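PDB 4C65: ochratoxinase from Aspergillus niger, which hydrolyses the amide bond of the mycotoxin ochratoxin A to ochratoxin alpha and L-phenylalanine, and acts as a zinc-dependent carboxypeptidase that prefers C-terminal aromatic residues. Local coordinates for residues C260-V266 with G281-T287; H247-M253 with S267-V273. One frame throughout, in Å; residues are numbered along the deposited sequence. Where two conformers were deposited one is given.

Interaction 1 (C260-V266 with G281-T287); sequences CKSLEHV and GILYVAT
Lys261 O, Leu283 O, Leu263 O and Val285 O take N-H bonds in turn from Leu283, Leu263, Val285 and His265, a parallel ladder that runs past the short strands 262-263 and 283-285 and reaches His265, a ligand of one zinc. Its first rung, Leu283 N to Lys261 O at 2.8 Å, is almost straight at the hydrogen (175°). At that same end the bent chain of Lys261 folds back, and its NZ bonds Gly281 O at 3.0 Å and also Lys280 O; Gly281 is the C-prime residue of the Schellman motif ending helix 271-280. On one face of the sheet Leu263 CG rests on Ile282 CG2 at 3.8 Å. The other face carries Glu264, whose carboxylate, in one of two deposited conformers, lies beside Val285; OE2 is hydrogen-bonded to the hydroxyls of Ser262 and Ser243 and salt-bridged to Arg113, while OE1 bonds His69, a ligand of the other zinc. Val266 lies over one face of the Tyr284 ring, with CG2 3.8 Å from the centroid and only 6° off the normal, a CH-pi contact. At the far end His265 ND1 donates to Thr287 OG1 at 2.6 Å, 19° out of the ring plane, and the hydroxyl in turn donates to Ala286 O. Two neighbouring parallel strands joined through helix 271-280 form a beta-alpha-beta unit of the twisted TIM barrel, with metal-binding His265 just beyond strand 262-263, as is usual in amidohydrolases.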
ATOM      1  N   CYS A 260       8.738 -12.138 -34.122  1.00 17.51           N
ATOM      2  CA  CYS A 260       8.050 -10.905 -34.497  1.00 17.16           C
ATOM      3  C   CYS A 260       7.815 -10.894 -36.009  1.00 17.13           C
ATOM      4  O   CYS A 260       8.634 -11.394 -36.748  1.00 17.54           O
ATOM      5  CB  CYS A 260       8.865  -9.681 -34.086  1.00 17.11           C
ATOM      6  SG  CYS A 260       9.117  -9.529 -32.316  1.00 17.73           S
ATOM      7  N   LYS A 261       6.675 -10.355 -36.428  1.00 16.91           N
ATOM      8  CA  LYS A 261       6.255 -10.421 -37.812  1.00 17.16           C
ATOM      9  C   LYS A 261       6.206  -9.072 -38.467  1.00 16.63           C
ATOM     10  O   LYS A 261       5.935  -8.964 -39.636  1.00 16.50           O
ATOM     11  CB  LYS A 261       4.920 -11.135 -37.930  1.00 17.52           C
ATOM     12  CG  LYS A 261       5.005 -12.611 -37.593  1.00 18.89           C
ATOM     13  CD  LYS A 261       5.898 -13.387 -38.560  1.00 20.46           C
ATOM     14  CE  LYS A 261       5.118 -14.447 -39.305  1.00 22.28           C
ATOM     15  NZ  LYS A 261       5.050 -14.202 -40.782  1.00 23.21           N
ATOM     16  N   SER A 262       6.504  -8.029 -37.711  1.00 16.66           N
ATOM     17  CA  SER A 262       6.571  -6.687 -38.257  1.00 16.48           C
ATOM     18  C   SER A 262       7.702  -5.948 -37.565  1.00 16.57           C
ATOM     19  O   SER A 262       7.858  -6.040 -36.357  1.00 17.03           O
ATOM     20  CB  SER A 262       5.218  -5.994 -38.042  1.00 16.15           C
ATOM     21  OG  SER A 262       5.243  -4.633 -38.451  1.00 16.78           O
ATOM     22  N   LEU A 263       8.527  -5.251 -38.321  1.00 17.04           N
ATOM     23  CA  LEU A 263       9.625  -4.508 -37.733  1.00 17.21           C
ATOM     24  C   LEU A 263       9.510  -3.069 -38.129  1.00 17.46           C
ATOM     25  O   LEU A 263       9.226  -2.762 -39.304  1.00 16.99           O
ATOM     26  CB  LEU A 263      10.970  -5.054 -38.202  1.00 17.86           C
ATOM     27  CG  LEU A 263      11.207  -6.518 -37.899  1.00 18.08           C
ATOM     28  CD1 LEU A 263      12.526  -6.950 -38.527  1.00 19.00           C
ATOM     29  CD2 LEU A 263      11.200  -6.795 -36.410  1.00 17.88           C
ATOM     30  N   GLU A 264       9.786  -2.185 -37.175  1.00 17.98           N
ATOM     31  CA  GLU A 264       9.720  -0.760 -37.429  0.50 18.27           C
ATOM     32  C   GLU A 264      11.110  -0.120 -37.460  1.00 19.68           C
ATOM     33  O   GLU A 264      11.982  -0.516 -36.689  1.00 20.15           O
ATOM     34  CB  GLU A 264       8.837  -0.095 -36.388  0.50 17.76           C
ATOM     35  CG  GLU A 264       7.734  -0.979 -35.868  0.50 16.98           C
ATOM     36  CD  GLU A 264       6.719  -1.153 -36.994  0.50 16.47           C
ATOM     37  OE1 GLU A 264       6.276  -0.106 -37.537  0.50 16.15           O
ATOM     38  OE2 GLU A 264       6.360  -2.308 -37.341  0.50 16.25           O
ATOM     39  N   HIS A 265      11.267   0.872 -38.330  1.00 20.40           N
ATOM     40  CA  HIS A 265      12.509   1.594 -38.527  1.00 22.09           C
ATOM     41  C   HIS A 265      13.544   0.737 -39.235  1.00 22.39           C
ATOM     42  O   HIS A 265      13.966   1.056 -40.355  1.00 23.28           O
ATOM     43  CB  HIS A 265      13.066   2.157 -37.205  1.00 23.45           C
ATOM     44  CG  HIS A 265      12.010   2.692 -36.292  1.00 23.51           C
ATOM     45  ND1 HIS A 265      11.176   3.725 -36.651  1.00 23.75           N
ATOM     46  CD2 HIS A 265      11.624   2.309 -35.056  1.00 23.51           C
ATOM     47  CE1 HIS A 265      10.322   3.959 -35.675  1.00 23.38           C
ATOM     48  NE2 HIS A 265      10.581   3.120 -34.689  1.00 23.67           N
ATOM     49  N   VAL A 266      13.972  -0.324 -38.561  1.00 21.75           N
ATOM     50  CA  VAL A 266      14.860  -1.326 -39.121  1.00 21.93           C
ATOM     51  C   VAL A 266      16.113  -0.700 -39.698  1.00 22.86           C
ATOM     52  O   VAL A 266      16.652  -1.172 -40.696  1.00 23.82           O
ATOM     53  CB  VAL A 266      14.166  -2.192 -40.187  1.00 21.41           C
ATOM     54  CG1 VAL A 266      14.592  -3.637 -40.016  1.00 21.73           C
ATOM     55  CG2 VAL A 266      12.650  -2.129 -40.083  1.00 20.29           C
ATOM     56  N   GLY A 281       8.550 -14.015 -43.841  1.00 23.21           N
ATOM     57  CA  GLY A 281       7.340 -13.232 -44.087  1.00 21.29           C
ATOM     58  C   GLY A 281       7.166 -12.136 -43.053  1.00 19.62           C
ATOM     59  O   GLY A 281       6.106 -12.000 -42.455  1.00 18.17           O
ATOM     60  N   ILE A 282       8.222 -11.360 -42.856  1.00 19.06           N
ATOM     61  CA  ILE A 282       8.223 -10.307 -41.877  1.00 18.03           C
ATOM     62  C   ILE A 282       8.075  -8.969 -42.578  1.00 17.17           C
ATOM     63  O   ILE A 282       8.775  -8.688 -43.538  1.00 17.33           O
ATOM     64  CB  ILE A 282       9.506 -10.327 -41.049  1.00 18.57           C
ATOM     65  CG1 ILE A 282       9.702 -11.722 -40.430  1.00 19.13           C
ATOM     66  CG2 ILE A 282       9.460  -9.246 -39.960  1.00 17.92           C
ATOM     67  CD1 ILE A 282      11.012 -11.916 -39.684  1.00 19.73           C
ATOM     68  N   LEU A 283       7.165  -8.139 -42.064  1.00 15.91           N
ATOM     69  CA  LEU A 283       6.851  -6.871 -42.685  1.00 15.32           C
ATOM     70  C   LEU A 283       7.878  -5.809 -42.300  1.00 15.25           C
ATOM     71  O   LEU A 283       8.305  -5.749 -41.142  1.00 15.09           O
ATOM     72  CB  LEU A 283       5.462  -6.412 -42.281  1.00 14.51           C
ATOM     73  CG  LEU A 283       4.898  -5.195 -43.014  1.00 14.51           C
ATOM     74  CD1 LEU A 283       4.678  -5.510 -44.488  1.00 15.30           C
ATOM     75  CD2 LEU A 283       3.593  -4.803 -42.379  1.00 13.92           C
ATOM     76  N   TYR A 284       8.250  -4.970 -43.284  1.00 15.28           N
ATOM     77  CA  TYR A 284       9.194  -3.878 -43.110  1.00 15.61           C
ATOM     78  C   TYR A 284       8.432  -2.556 -43.132  1.00 15.30           C
ATOM     79  O   TYR A 284       7.817  -2.208 -44.141  1.00 15.14           O
ATOM     80  CB  TYR A 284      10.216  -3.891 -44.240  1.00 16.57           C
ATOM     81  CG  TYR A 284      11.497  -3.071 -44.044  1.00 17.24           C
ATOM     82  CD1 TYR A 284      11.481  -1.686 -44.033  1.00 17.28           C
ATOM     83  CD2 TYR A 284      12.737  -3.702 -43.950  1.00 18.01           C
ATOM     84  CE1 TYR A 284      12.656  -0.949 -43.903  1.00 18.15           C
ATOM     85  CE2 TYR A 284      13.916  -2.984 -43.812  1.00 18.79           C
ATOM     86  CZ  TYR A 284      13.879  -1.606 -43.790  1.00 18.93           C
ATOM     87  OH  TYR A 284      15.052  -0.892 -43.651  1.00 19.92           O
ATOM     88  N   VAL A 285       8.505  -1.815 -42.031  1.00 15.15           N
ATOM     89  CA  VAL A 285       7.906  -0.504 -41.930  1.00 15.03           C
ATOM     90  C   VAL A 285       8.988   0.497 -41.579  1.00 16.14           C
ATOM     91  O   VAL A 285       9.413   0.597 -40.424  1.00 16.11           O
ATOM     92  CB  VAL A 285       6.808  -0.496 -40.865  1.00 14.06           C
ATOM     93  CG1 VAL A 285       6.137   0.870 -40.797  1.00 13.98           C
ATOM     94  CG2 VAL A 285       5.798  -1.591 -41.169  1.00 13.58           C
ATOM     95  N   ALA A 286       9.400   1.280 -42.569  1.00 17.26           N
ATOM     96  CA  ALA A 286      10.597   2.117 -42.439  1.00 18.54           C
ATOM     97  C   ALA A 286      10.431   3.349 -41.528  1.00 18.72           C
ATOM     98  O   ALA A 286      11.357   3.712 -40.824  1.00 18.99           O
ATOM     99  CB  ALA A 286      11.079   2.535 -43.826  1.00 19.43           C
ATOM    100  N   THR A 287       9.245   3.953 -41.544  1.00 18.35           N
ATOM    101  CA  THR A 287       8.984   5.264 -40.910  1.00 18.70           C
ATOM    102  C   THR A 287      10.048   6.294 -41.252  1.00 19.87           C
ATOM    103  O   THR A 287      10.658   6.891 -40.380  1.00 20.34           O
ATOM    104  CB  THR A 287       8.774   5.173 -39.377  1.00 18.54           C
ATOM    105  OG1 THR A 287       9.997   4.841 -38.728  1.00 19.45           O
ATOM    106  CG2 THR A 287       7.745   4.112 -39.023  1.00 17.72           C
TER

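Interaction 2 (H247-M253 with S267-V273); sequences HGKAGIM and SYADEEV
Lys249 NZ is gripped by two carboxylates, Asp270 OD2 at 2.6 Å and Glu272 OE1 at 2.9 Å, in a three-residue salt-bridge network. With CG anti to the backbone N (chi1 -164°) and every later bond extended, the lysine reaches across from the first turn of helix 249-258 to the start of helix 271-280, and both acidic side chains cross it at about a right angle. The two oxygens are met differently: OD2 of Asp270 offers its syn lone pair, whereas NZ stands 41° above the plane of the Glu272 carboxylate. Asp270 also works for its own helix, since OD1 accepts Val273 N at 3.2 Å as an N-cap. Next to this network the bent chain of Met253 brings CE to 3.3 Å from Glu272 OE2. Beneath the charges Ile252 sends its two branches to separate places: CG2 packs on Val273 CG1 at 3.7 Å, and CD1 lies 3.5 Å from the backbone N of Ala269. At the other end His247 ND1 and Ser267 OG are 2.7 Å apart, a hydrogen bond near the plane of the imidazole in which either partner could be the donor. Tyr268 N adds a weak bond to His247 O, and the edge of the tyrosine ring lies against that peptide. One lysine thus bridges two acids where the helices begin, probably easing the repulsion between them, and the serine bond probably helps to fix the rotation of the His247 ring.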
ATOM      1  N   HIS A 247      16.355  -0.749 -34.272  1.00 20.37           N
ATOM      2  CA  HIS A 247      17.307   0.033 -35.046  1.00 21.31           C
ATOM      3  C   HIS A 247      18.538  -0.821 -35.302  1.00 22.23           C
ATOM      4  O   HIS A 247      18.756  -1.285 -36.431  1.00 22.46           O
ATOM      5  CB  HIS A 247      17.671   1.336 -34.315  1.00 22.06           C
ATOM      6  CG  HIS A 247      16.586   2.370 -34.348  1.00 21.34           C
ATOM      7  ND1 HIS A 247      16.204   3.012 -35.509  1.00 21.31           N
ATOM      8  CD2 HIS A 247      15.791   2.864 -33.374  1.00 20.74           C
ATOM      9  CE1 HIS A 247      15.216   3.846 -35.249  1.00 20.58           C
ATOM     10  NE2 HIS A 247      14.950   3.780 -33.959  1.00 20.29           N
ATOM     11  N   GLY A 248      19.333  -1.046 -34.264  1.00 22.75           N
ATOM     12  CA  GLY A 248      20.560  -1.810 -34.411  1.00 23.88           C
ATOM     13  C   GLY A 248      20.296  -3.239 -34.837  1.00 23.43           C
ATOM     14  O   GLY A 248      19.248  -3.798 -34.532  1.00 21.98           O
ATOM     15  N   LYS A 249      21.273  -3.843 -35.516  1.00 24.75           N
ATOM     16  CA  LYS A 249      21.148  -5.223 -35.967  1.00 24.71           C
ATOM     17  C   LYS A 249      20.922  -6.233 -34.812  1.00 24.30           C
ATOM     18  O   LYS A 249      20.132  -7.176 -34.959  1.00 23.36           O
ATOM     19  CB  LYS A 249      22.364  -5.631 -36.788  1.00 26.49           C
ATOM     20  CG  LYS A 249      22.095  -6.882 -37.587  1.00 26.64           C
ATOM     21  CD  LYS A 249      23.156  -7.179 -38.622  1.00 28.53           C
ATOM     22  CE  LYS A 249      22.960  -8.605 -39.119  1.00 28.81           C
ATOM     23  NZ  LYS A 249      23.891  -8.913 -40.224  1.00 30.48           N
ATOM     24  N   ALA A 250      21.583  -6.034 -33.672  1.00 24.84           N
ATOM     25  CA  ALA A 250      21.351  -6.893 -32.480  1.00 24.60           C
ATOM     26  C   ALA A 250      19.847  -7.009 -32.173  1.00 23.08           C
ATOM     27  O   ALA A 250      19.326  -8.112 -31.977  1.00 22.78           O
ATOM     28  CB  ALA A 250      22.094  -6.360 -31.267  1.00 25.25           C
ATOM     29  N   GLY A 251      19.171  -5.867 -32.122  1.00 22.24           N
ATOM     30  CA  GLY A 251      17.742  -5.830 -31.852  1.00 20.92           C
ATOM     31  C   GLY A 251      16.905  -6.418 -32.976  1.00 20.13           C
ATOM     32  O   GLY A 251      15.962  -7.178 -32.716  1.00 19.61           O
ATOM     33  N   ILE A 252      17.263  -6.090 -34.219  1.00 20.37           N
ATOM     34  CA  ILE A 252      16.600  -6.658 -35.395  1.00 19.84           C
ATOM     35  C   ILE A 252      16.629  -8.177 -35.352  1.00 20.13           C
ATOM     36  O   ILE A 252      15.609  -8.822 -35.492  1.00 19.12           O
ATOM     37  CB  ILE A 252      17.242  -6.197 -36.715  1.00 20.36           C
ATOM     38  CG1 ILE A 252      17.099  -4.684 -36.887  1.00 20.34           C
ATOM     39  CG2 ILE A 252      16.595  -6.897 -37.891  1.00 20.01           C
ATOM     40  CD1 ILE A 252      17.871  -4.109 -38.072  1.00 21.31           C
ATOM     41  N   MET A 253      17.809  -8.744 -35.143  1.00 21.71           N
ATOM     42  CA  MET A 253      17.967 -10.199 -35.147  1.00 22.47           C
ATOM     43  C   MET A 253      17.254 -10.857 -33.967  1.00 21.94           C
ATOM     44  O   MET A 253      16.667 -11.920 -34.120  1.00 21.88           O
ATOM     45  CB  MET A 253      19.446 -10.585 -35.155  1.00 24.14           C
ATOM     46  CG  MET A 253      20.190 -10.126 -36.406  1.00 25.12           C
ATOM     47  SD  MET A 253      19.572 -10.912 -37.905  1.00 25.06           S
ATOM     48  CE  MET A 253      20.412 -12.482 -37.736  1.00 26.43           C
ATOM     49  N   SER A 267      16.631   0.300 -39.001  1.00 22.86           N
ATOM     50  CA  SER A 267      17.700   1.158 -39.514  1.00 23.85           C
ATOM     51  C   SER A 267      18.999   0.465 -39.943  1.00 24.90           C
ATOM     52  O   SER A 267      19.723   1.003 -40.779  1.00 25.88           O
ATOM     53  CB  SER A 267      18.025   2.246 -38.481  1.00 24.21           C
ATOM     54  OG  SER A 267      16.851   2.957 -38.151  1.00 23.29           O
ATOM     55  N   TYR A 268      19.328  -0.685 -39.361  1.00 24.58           N
ATOM     56  CA  TYR A 268      20.583  -1.368 -39.713  1.00 25.87           C
ATOM     57  C   TYR A 268      20.329  -2.708 -40.397  1.00 25.80           C
ATOM     58  O   TYR A 268      21.128  -3.636 -40.294  1.00 26.39           O
ATOM     59  CB  TYR A 268      21.494  -1.509 -38.461  1.00 26.41           C
ATOM     60  CG  TYR A 268      22.088  -0.198 -38.048  1.00 26.98           C
ATOM     61  CD1 TYR A 268      23.296   0.248 -38.590  1.00 28.60           C
ATOM     62  CD2 TYR A 268      21.427   0.624 -37.164  1.00 26.19           C
ATOM     63  CE1 TYR A 268      23.829   1.476 -38.235  1.00 29.53           C
ATOM     64  CE2 TYR A 268      21.941   1.857 -36.819  1.00 27.13           C
ATOM     65  CZ  TYR A 268      23.141   2.274 -37.356  1.00 28.88           C
ATOM     66  OH  TYR A 268      23.631   3.495 -36.989  1.00 30.06           O
ATOM     67  N   ALA A 269      19.195  -2.808 -41.078  1.00 25.39           N
ATOM     68  CA  ALA A 269      18.917  -3.971 -41.905  1.00 25.74           C
ATOM     69  C   ALA A 269      19.940  -4.044 -43.012  1.00 27.83           C
ATOM     70  O   ALA A 269      20.199  -3.058 -43.686  1.00 28.97           O
ATOM     71  CB  ALA A 269      17.530  -3.890 -42.491  1.00 24.50           C
ATOM     72  N   ASP A 270      20.536  -5.212 -43.185  1.00 29.09           N
ATOM     73  CA  ASP A 270      21.506  -5.442 -44.243  1.00 30.98           C
ATOM     74  C   ASP A 270      21.046  -6.657 -45.020  1.00 31.35           C
ATOM     75  O   ASP A 270      19.923  -7.123 -44.810  1.00 29.81           O
ATOM     76  CB  ASP A 270      22.892  -5.670 -43.656  1.00 32.45           C
ATOM     77  CG  ASP A 270      22.931  -6.813 -42.668  1.00 32.39           C
ATOM     78  OD1 ASP A 270      21.924  -7.527 -42.494  1.00 30.73           O
ATOM     79  OD2 ASP A 270      24.005  -7.002 -42.047  1.00 34.53           O
ATOM     80  N   GLU A 271      21.893  -7.174 -45.910  1.00 33.85           N
ATOM     81  CA  GLU A 271      21.510  -8.293 -46.755  1.00 35.27           C
ATOM     82  C   GLU A 271      20.967  -9.472 -45.955  1.00 33.63           C
ATOM     83  O   GLU A 271      19.942 -10.031 -46.318  1.00 32.61           O
ATOM     84  CB  GLU A 271      22.648  -8.727 -47.664  1.00 39.61           C
ATOM     85  CG  GLU A 271      22.148  -9.728 -48.685  1.00 43.03           C
ATOM     86  CD  GLU A 271      23.189 -10.276 -49.657  1.00 48.27           C
ATOM     87  OE1 GLU A 271      24.299  -9.717 -49.859  1.00 51.99           O
ATOM     88  OE2 GLU A 271      22.892 -11.337 -50.262  1.00 53.51           O
ATOM     89  N   GLU A 272      21.639  -9.838 -44.873  1.00 33.38           N
ATOM     90  CA  GLU A 272      21.202 -10.949 -44.042  1.00 33.00           C
ATOM     91  C   GLU A 272      19.775 -10.753 -43.507  1.00 31.14           C
ATOM     92  O   GLU A 272      18.969 -11.679 -43.548  1.00 30.73           O
ATOM     93  CB  GLU A 272      22.181 -11.154 -42.878  1.00 34.37           C
ATOM     94  CG  GLU A 272      21.696 -12.150 -41.834  1.00 34.25           C
ATOM     95  CD  GLU A 272      22.740 -12.498 -40.789  1.00 35.69           C
ATOM     96  OE1 GLU A 272      23.762 -11.777 -40.675  1.00 36.97           O
ATOM     97  OE2 GLU A 272      22.526 -13.490 -40.071  1.00 35.62           O
ATOM     98  N   VAL A 273      19.473  -9.541 -43.023  1.00 29.82           N
ATOM     99  CA  VAL A 273      18.138  -9.176 -42.531  1.00 27.43           C
ATOM    100  C   VAL A 273      17.058  -9.254 -43.628  1.00 26.77           C
ATOM    101  O   VAL A 273      15.987  -9.814 -43.405  1.00 25.02           O
ATOM    102  CB  VAL A 273      18.132  -7.748 -41.962  1.00 26.94           C
ATOM    103  CG1 VAL A 273      16.730  -7.334 -41.559  1.00 25.75           C
ATOM    104  CG2 VAL A 273      19.062  -7.652 -40.760  1.00 27.77           C
TER

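The two interactions alternate along one run of chain, with centres about 11 Å apart: His247 precedes helix 249-258, strand 262-263 follows, and His265 and Val266 lead directly into Ser267. Interaction 1 is part of the barrel wall, and interaction 2 ties together the beginnings of the two helices outside it. They touch where Val266 CG1 meets Ile252 CD1 at 3.8 Å and where Tyr284 CE2 meets Ala269 CB at 4.0 Å. Nearer the metals, the ring of His247 stacks on that of His265 and also meets His245, and His247 CE1 packs 3.4 Å from His265 CB. His265 and His245 both bind the second zinc, so His247 probably acts as a second-shell residue linking interaction 2 to the active site.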